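Local atomic coordinates of transcriptional activator HlyU (Vibrio cholerae, PDB entry 4K2E), a protein that binds DNA through a winged-helix domain and up-regulates expression of the hemolysin gene hlyA, possibly together with other virulence determinants. Residues K24-V27 with L28-M32; R81-Q85 with T86-T90; I100-L103 with H104-Y107. All blocks are in the same frame, centred on the assembly; numbering follows the deposited sequence.

Contact 1: K24-V27 with L28-M32; sequences KAVV and LLKAM
K30 lays its aliphatic chain across the CG1 methyl of V26, one turn back along the same helix. Extended beyond CG, the lysine passes the methyl with CG, CD and CE: CE comes to 3.7 Å from V26 CG1, the other two slightly farther off. With V26 CG1 anti to the backbone N (chi1 165°), this branch of the valine is the one turned to the lysine, and the two side chains pass obliquely. On the neighbouring flank L29 is folded back over the preceding turn. Its CG rests 3.2 Å from A25 O, the same oxygen that accepts L29 N at 2.9 Å, in the carbonyl plane. The side-chain contact between A25 CB and L29 CD1 is looser, at 4.5 Å. Four successive i to i+4 backbone bonds make the scaffold, from L28 N to K24 O through to A31 N to V27 O, the third of them joining K30 N to V26 O at 2.8 Å. The helix ends just beyond, where R37 takes up K30 O and A31 O through its guanidinium nitrogens. Within the winged-helix protein, helix 16-32 packs against helix 94-108 of its own chain and against the second subunit: L28 touches V96 and M32 touches M99, both of helix 94-108, while A25 and L28 meet Y107 of the second subunit and L29 meets its L38.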
# COMPACT_ATOMS: atom_id res chain seq x y z
N LYS A 24 -7.56 9.18 0.45
CA LYS A 24 -8.36 7.97 0.64
C LYS A 24 -7.55 6.69 0.37
O LYS A 24 -7.58 5.68 1.13
CB LYS A 24 -9.59 7.99 -0.27
CG LYS A 24 -10.44 6.72 -0.20
CD LYS A 24 -11.76 6.89 -0.95
CE LYS A 24 -12.63 5.62 -0.88
NZ LYS A 24 -13.72 5.61 -1.91
N ALA A 25 -6.80 6.75 -0.74
CA ALA A 25 -5.91 5.65 -1.05
C ALA A 25 -4.96 5.42 0.11
O ALA A 25 -4.66 4.29 0.46
CB ALA A 25 -5.14 5.95 -2.30
N VAL A 26 -4.52 6.51 0.74
CA VAL A 26 -3.52 6.41 1.79
C VAL A 26 -4.13 5.79 3.06
O VAL A 26 -3.45 5.05 3.76
CB VAL A 26 -2.84 7.77 2.07
CG1 VAL A 26 -2.09 7.74 3.37
CG2 VAL A 26 -1.87 8.12 0.92
N VAL A 27 -5.40 6.05 3.33
CA VAL A 27 -6.07 5.33 4.43
C VAL A 27 -5.95 3.83 4.21
O VAL A 27 -5.56 3.05 5.11
CB VAL A 27 -7.56 5.67 4.56
CG1 VAL A 27 -8.21 4.72 5.62
CG2 VAL A 27 -7.72 7.12 4.92
N LEU A 28 -6.28 3.43 2.99
CA LEU A 28 -6.16 2.02 2.67
C LEU A 28 -4.72 1.47 2.80
O LEU A 28 -4.49 0.41 3.38
CB LEU A 28 -6.66 1.77 1.27
CG LEU A 28 -6.44 0.35 0.79
CD1 LEU A 28 -7.56 -0.56 1.32
CD2 LEU A 28 -6.37 0.34 -0.74
N LEU A 29 -3.76 2.22 2.26
CA LEU A 29 -2.36 1.80 2.28
C LEU A 29 -1.81 1.71 3.71
O LEU A 29 -1.04 0.80 4.03
CB LEU A 29 -1.49 2.76 1.41
CG LEU A 29 -1.90 2.69 -0.07
CD1 LEU A 29 -1.42 3.90 -0.85
CD2 LEU A 29 -1.31 1.43 -0.66
N LYS A 30 -2.18 2.67 4.56
CA LYS A 30 -1.71 2.70 5.93
C LYS A 30 -2.31 1.49 6.69
O LYS A 30 -1.63 0.89 7.51
CB LYS A 30 -2.14 4.00 6.64
CG LYS A 30 -1.33 5.23 6.21
CD LYS A 30 -1.62 6.46 7.07
CE LYS A 30 -0.67 7.59 6.73
NZ LYS A 30 -1.19 8.91 7.19
N ALA A 31 -3.54 1.13 6.36
CA ALA A 31 -4.12 -0.06 7.03
C ALA A 31 -3.39 -1.34 6.56
O ALA A 31 -3.11 -2.23 7.38
CB ALA A 31 -5.63 -0.14 6.85
N MET A 32 -3.01 -1.40 5.29
CA MET A 32 -2.23 -2.53 4.78
C MET A 32 -0.75 -2.62 5.13
O MET A 32 -0.14 -3.68 4.98
CB MET A 32 -2.37 -2.62 3.25
CG MET A 32 -3.86 -2.71 2.86
SD MET A 32 -3.94 -2.80 1.04
CE MET A 32 -2.87 -4.19 0.81

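Contact 2: R81-Q85 with T86-T90; sequences RKEAQ and TVFYT
R81 and F88 face each other because the arginine CG sits between the backbone N and the carbonyl carbon (chi1 65°), with the chain extended from there to NE, while the phenylalanine CG lies beside its own N (chi1 -78°). The guanidinium thus comes to lie over the rim of the ring, R81 CZ 3.8 Å from F88 CD2, an offset overlap with the planes inclined by 26°. At its edge the guanidinium gives NH1 to E83 OE1 at 3.1 Å, a salt bridge lying close to the guanidinium plane and reaching the carboxylate oxygen on its anti side. R81 NH2 makes a further salt bridge to E48 OE1, and the two carboxylates together probably limit rotation of the group over the ring. The rim of F88 also receives E83, whose CB is in the ring plane near CE2, and T86 CG2 lies over the face of the ring opposite the guanidinium. R81, E83, T86 and F88 share one face of the antiparallel hairpin formed by strands 78-83 and 86-91, the wing of the winged-helix fold. R81 with F88 and E83 with T86 are hydrogen-bonded pairs at this end of it, closed by a type II' turn from E83 to T86. F88 N reaches R81 O at 2.9 Å in an almost straight bond, whereas T86 N approaches E83 O from above the carbonyl plane, as the tight turn bends the chain. On the other face, K82 CD lies 3.6 Å from V87 CG2 in the intervening non-hydrogen-bonded pair.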
# COMPACT_ATOMS: atom_id res chain seq x y z
N ARG A 81 -19.10 -11.43 10.84
CA ARG A 81 -20.38 -11.97 11.29
C ARG A 81 -20.13 -12.91 12.44
O ARG A 81 -19.01 -13.38 12.63
CB ARG A 81 -21.16 -12.65 10.17
CG ARG A 81 -20.51 -13.88 9.60
CD ARG A 81 -21.45 -14.62 8.65
NE ARG A 81 -20.77 -15.78 8.09
CZ ARG A 81 -20.89 -17.02 8.56
NH1 ARG A 81 -21.70 -17.27 9.58
NH2 ARG A 81 -20.21 -18.01 7.99
N LYS A 82 -21.16 -13.17 13.23
CA LYS A 82 -21.03 -14.00 14.41
C LYS A 82 -21.87 -15.25 14.23
O LYS A 82 -23.01 -15.17 13.79
CB LYS A 82 -21.51 -13.22 15.63
CG LYS A 82 -21.37 -13.97 16.95
CD LYS A 82 -20.00 -13.76 17.57
CE LYS A 82 -19.99 -14.08 19.07
NZ LYS A 82 -18.85 -13.39 19.75
N GLU A 83 -21.29 -16.40 14.56
CA GLU A 83 -22.00 -17.67 14.59
C GLU A 83 -21.61 -18.48 15.84
O GLU A 83 -20.45 -18.84 16.01
CB GLU A 83 -21.73 -18.49 13.32
CG GLU A 83 -22.49 -19.82 13.28
CD GLU A 83 -22.22 -20.60 12.02
OE1 GLU A 83 -21.77 -19.99 11.03
OE2 GLU A 83 -22.45 -21.83 12.02
N ALA A 84 -22.61 -18.74 16.69
CA ALA A 84 -22.36 -19.26 18.03
C ALA A 84 -21.28 -18.43 18.72
O ALA A 84 -21.46 -17.23 18.94
CB ALA A 84 -21.99 -20.76 17.99
N GLN A 85 -20.15 -19.07 19.05
CA GLN A 85 -19.05 -18.40 19.74
C GLN A 85 -17.88 -18.09 18.82
O GLN A 85 -16.74 -17.95 19.26
CB GLN A 85 -18.58 -19.24 20.93
CG GLN A 85 -19.70 -19.60 21.89
CD GLN A 85 -20.38 -18.37 22.44
OE1 GLN A 85 -21.60 -18.23 22.35
NE2 GLN A 85 -19.60 -17.47 23.01
N THR A 86 -18.18 -17.97 17.53
CA THR A 86 -17.15 -17.74 16.53
C THR A 86 -17.40 -16.43 15.78
O THR A 86 -18.51 -16.20 15.31
CB THR A 86 -17.13 -18.90 15.51
OG1 THR A 86 -16.84 -20.14 16.18
CG2 THR A 86 -16.11 -18.63 14.43
N VAL A 87 -16.38 -15.58 15.68
CA VAL A 87 -16.46 -14.42 14.80
C VAL A 87 -15.70 -14.71 13.52
O VAL A 87 -14.55 -15.18 13.55
CB VAL A 87 -15.93 -13.11 15.46
CG1 VAL A 87 -16.16 -11.94 14.55
CG2 VAL A 87 -16.64 -12.85 16.79
N PHE A 88 -16.38 -14.48 12.41
CA PHE A 88 -15.88 -14.77 11.08
C PHE A 88 -15.60 -13.48 10.33
O PHE A 88 -16.47 -12.62 10.23
CB PHE A 88 -16.93 -15.53 10.27
CG PHE A 88 -17.03 -16.98 10.62
CD1 PHE A 88 -15.96 -17.85 10.35
CD2 PHE A 88 -18.17 -17.49 11.22
CE1 PHE A 88 -16.05 -19.19 10.67
CE2 PHE A 88 -18.26 -18.82 11.54
CZ PHE A 88 -17.21 -19.68 11.26
N TYR A 89 -14.41 -13.40 9.75
CA TYR A 89 -13.98 -12.20 9.03
C TYR A 89 -13.92 -12.44 7.52
O TYR A 89 -13.54 -13.53 7.10
CB TYR A 89 -12.58 -11.81 9.52
CG TYR A 89 -12.62 -11.04 10.81
CD1 TYR A 89 -12.86 -11.66 12.03
CD2 TYR A 89 -12.47 -9.67 10.80
CE1 TYR A 89 -12.92 -10.91 13.21
CE2 TYR A 89 -12.52 -8.92 11.95
CZ TYR A 89 -12.74 -9.54 13.16
OH TYR A 89 -12.79 -8.76 14.28
N THR A 90 -14.27 -11.43 6.73
CA THR A 90 -14.06 -11.50 5.27
C THR A 90 -13.52 -10.14 4.80
O THR A 90 -13.66 -9.14 5.51
CB THR A 90 -15.36 -11.72 4.51
OG1 THR A 90 -16.39 -10.95 5.12
CG2 THR A 90 -15.78 -13.18 4.52

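Contact 3: I100-L103 with H104-Y107; sequences IELL and HRLY
L102 meets the next turn of its helix along much of its length. CB lies at the margin of R105, 4.2 Å from NH2; CG then rests against L106 CD1 at 3.7 Å; and CD1 is held between the two partners, 3.6 Å from R105 NH2 and 3.8 Å from L106 CG. L102 CG is anti to the backbone N (chi1 175°), which carries CG and its methyls toward the next turn. R105 reaches back by a bend at chi3 (63°), bringing a guanidinium face over L102 CA and E101 O. L106, in turn, has CG 3.3 Å from L102 O, the oxygen that also accepts L106 N. On another side of the helix L103 and Y107 run alongside each other in the same direction: L103 CD2 touches the ring edge in its plane, 3.8 Å from Y107 CE2. The oxygen L103 O sits at that ring edge as well and accepts Y107 N at 2.9 Å, though with a bent N-H angle of 140°, where the helix widens into a pi-type turn at 104-107.

Helix 94-108 lies at the dimer interface: L102 packs on L102 of the second subunit, L103 and L106 on its M99, and Y107 on its L28, while Y107 O takes a hydrogen bond from its N21. The side-chain part of the contact is chiefly apolar, with the R105 charge lying over the leucine rather than paired with E101, whose OE2 stays 5.5 Å from R105 NH1; any attraction between them is probably weak.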
# COMPACT_ATOMS: atom_id res chain seq x y z
N ILE A 100 -5.44 -6.85 -2.69
CA ILE A 100 -4.97 -8.12 -2.16
C ILE A 100 -4.77 -9.14 -3.29
O ILE A 100 -3.79 -9.87 -3.30
CB ILE A 100 -5.93 -8.69 -1.08
CG1 ILE A 100 -6.04 -7.72 0.10
CG2 ILE A 100 -5.43 -10.04 -0.57
CD1 ILE A 100 -4.70 -7.38 0.71
N GLU A 101 -5.69 -9.16 -4.26
CA GLU A 101 -5.53 -10.05 -5.40
C GLU A 101 -4.20 -9.76 -6.07
O GLU A 101 -3.43 -10.69 -6.38
CB GLU A 101 -6.64 -9.84 -6.43
CG GLU A 101 -7.95 -10.47 -6.10
CD GLU A 101 -8.98 -10.18 -7.17
OE1 GLU A 101 -10.18 -10.10 -6.83
OE2 GLU A 101 -8.58 -10.02 -8.34
N LEU A 102 -3.95 -8.47 -6.29
CA LEU A 102 -2.73 -8.07 -6.98
C LEU A 102 -1.49 -8.50 -6.20
O LEU A 102 -0.56 -9.07 -6.75
CB LEU A 102 -2.71 -6.55 -7.27
CG LEU A 102 -1.38 -6.08 -7.88
CD1 LEU A 102 -1.09 -6.83 -9.17
CD2 LEU A 102 -1.39 -4.56 -8.15
N LEU A 103 -1.49 -8.21 -4.92
CA LEU A 103 -0.34 -8.55 -4.08
C LEU A 103 -0.10 -10.04 -4.06
O LEU A 103 1.05 -10.50 -4.03
CB LEU A 103 -0.55 -8.04 -2.66
CG LEU A 103 -0.40 -6.52 -2.60
CD1 LEU A 103 -0.89 -6.05 -1.26
CD2 LEU A 103 1.04 -6.15 -2.82
N HIS A 104 -1.18 -10.81 -4.08
CA HIS A 104 -1.09 -12.25 -4.11
C HIS A 104 -0.38 -12.66 -5.39
O HIS A 104 0.58 -13.43 -5.35
CB HIS A 104 -2.49 -12.87 -4.02
CG HIS A 104 -2.48 -14.32 -3.66
ND1 HIS A 104 -1.96 -14.78 -2.47
CD2 HIS A 104 -2.91 -15.41 -4.34
CE1 HIS A 104 -2.08 -16.10 -2.43
NE2 HIS A 104 -2.65 -16.50 -3.54
N ARG A 105 -0.83 -12.14 -6.53
CA ARG A 105 -0.20 -12.48 -7.80
C ARG A 105 1.29 -12.07 -7.88
O ARG A 105 2.10 -12.83 -8.40
CB ARG A 105 -1.00 -11.89 -8.98
CG ARG A 105 -0.16 -11.60 -10.23
CD ARG A 105 -1.01 -11.22 -11.46
NE ARG A 105 -1.77 -9.99 -11.27
CZ ARG A 105 -3.04 -9.94 -10.85
NH1 ARG A 105 -3.68 -11.07 -10.58
NH2 ARG A 105 -3.66 -8.78 -10.69
N LEU A 106 1.63 -10.90 -7.36
CA LEU A 106 3.02 -10.41 -7.42
C LEU A 106 3.94 -11.20 -6.49
O LEU A 106 5.11 -11.46 -6.82
CB LEU A 106 3.09 -8.94 -7.02
CG LEU A 106 2.33 -7.92 -7.88
CD1 LEU A 106 2.27 -6.56 -7.17
CD2 LEU A 106 2.94 -7.82 -9.28
N TYR A 107 3.40 -11.58 -5.33
CA TYR A 107 4.19 -12.13 -4.23
C TYR A 107 3.94 -13.61 -3.88
O TYR A 107 4.86 -14.32 -3.47
CB TYR A 107 4.07 -11.22 -3.00
CG TYR A 107 4.73 -9.87 -3.19
CD1 TYR A 107 6.11 -9.77 -3.33
CD2 TYR A 107 3.98 -8.70 -3.22
CE1 TYR A 107 6.72 -8.54 -3.51
CE2 TYR A 107 4.59 -7.46 -3.41
CZ TYR A 107 5.96 -7.39 -3.54
OH TYR A 107 6.57 -6.17 -3.73

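How the contacts relate
Contact 1 is mostly buried, contact 3 partly so, and contact 2 lies at the surface. Contacts 1 and 3 are turns of two different helices, 16-32 and 94-108, that pack together: M32 CE lies 3.4 Å from L103 CD1 and touches I100. Both meet the second subunit, so their largely apolar chemistry suits a shared core and dimer interface. Contact 2, on the hairpin 78-83/86-91, touches neither, its centre about 25 Å from that of contact 1 and 26 Å from that of contact 3, and it lies on the opposite side of the chain's centre from both. Its main side-chain cluster is a salt-bridged arginine over an aromatic ring, and no other chain of the assembly reaches it.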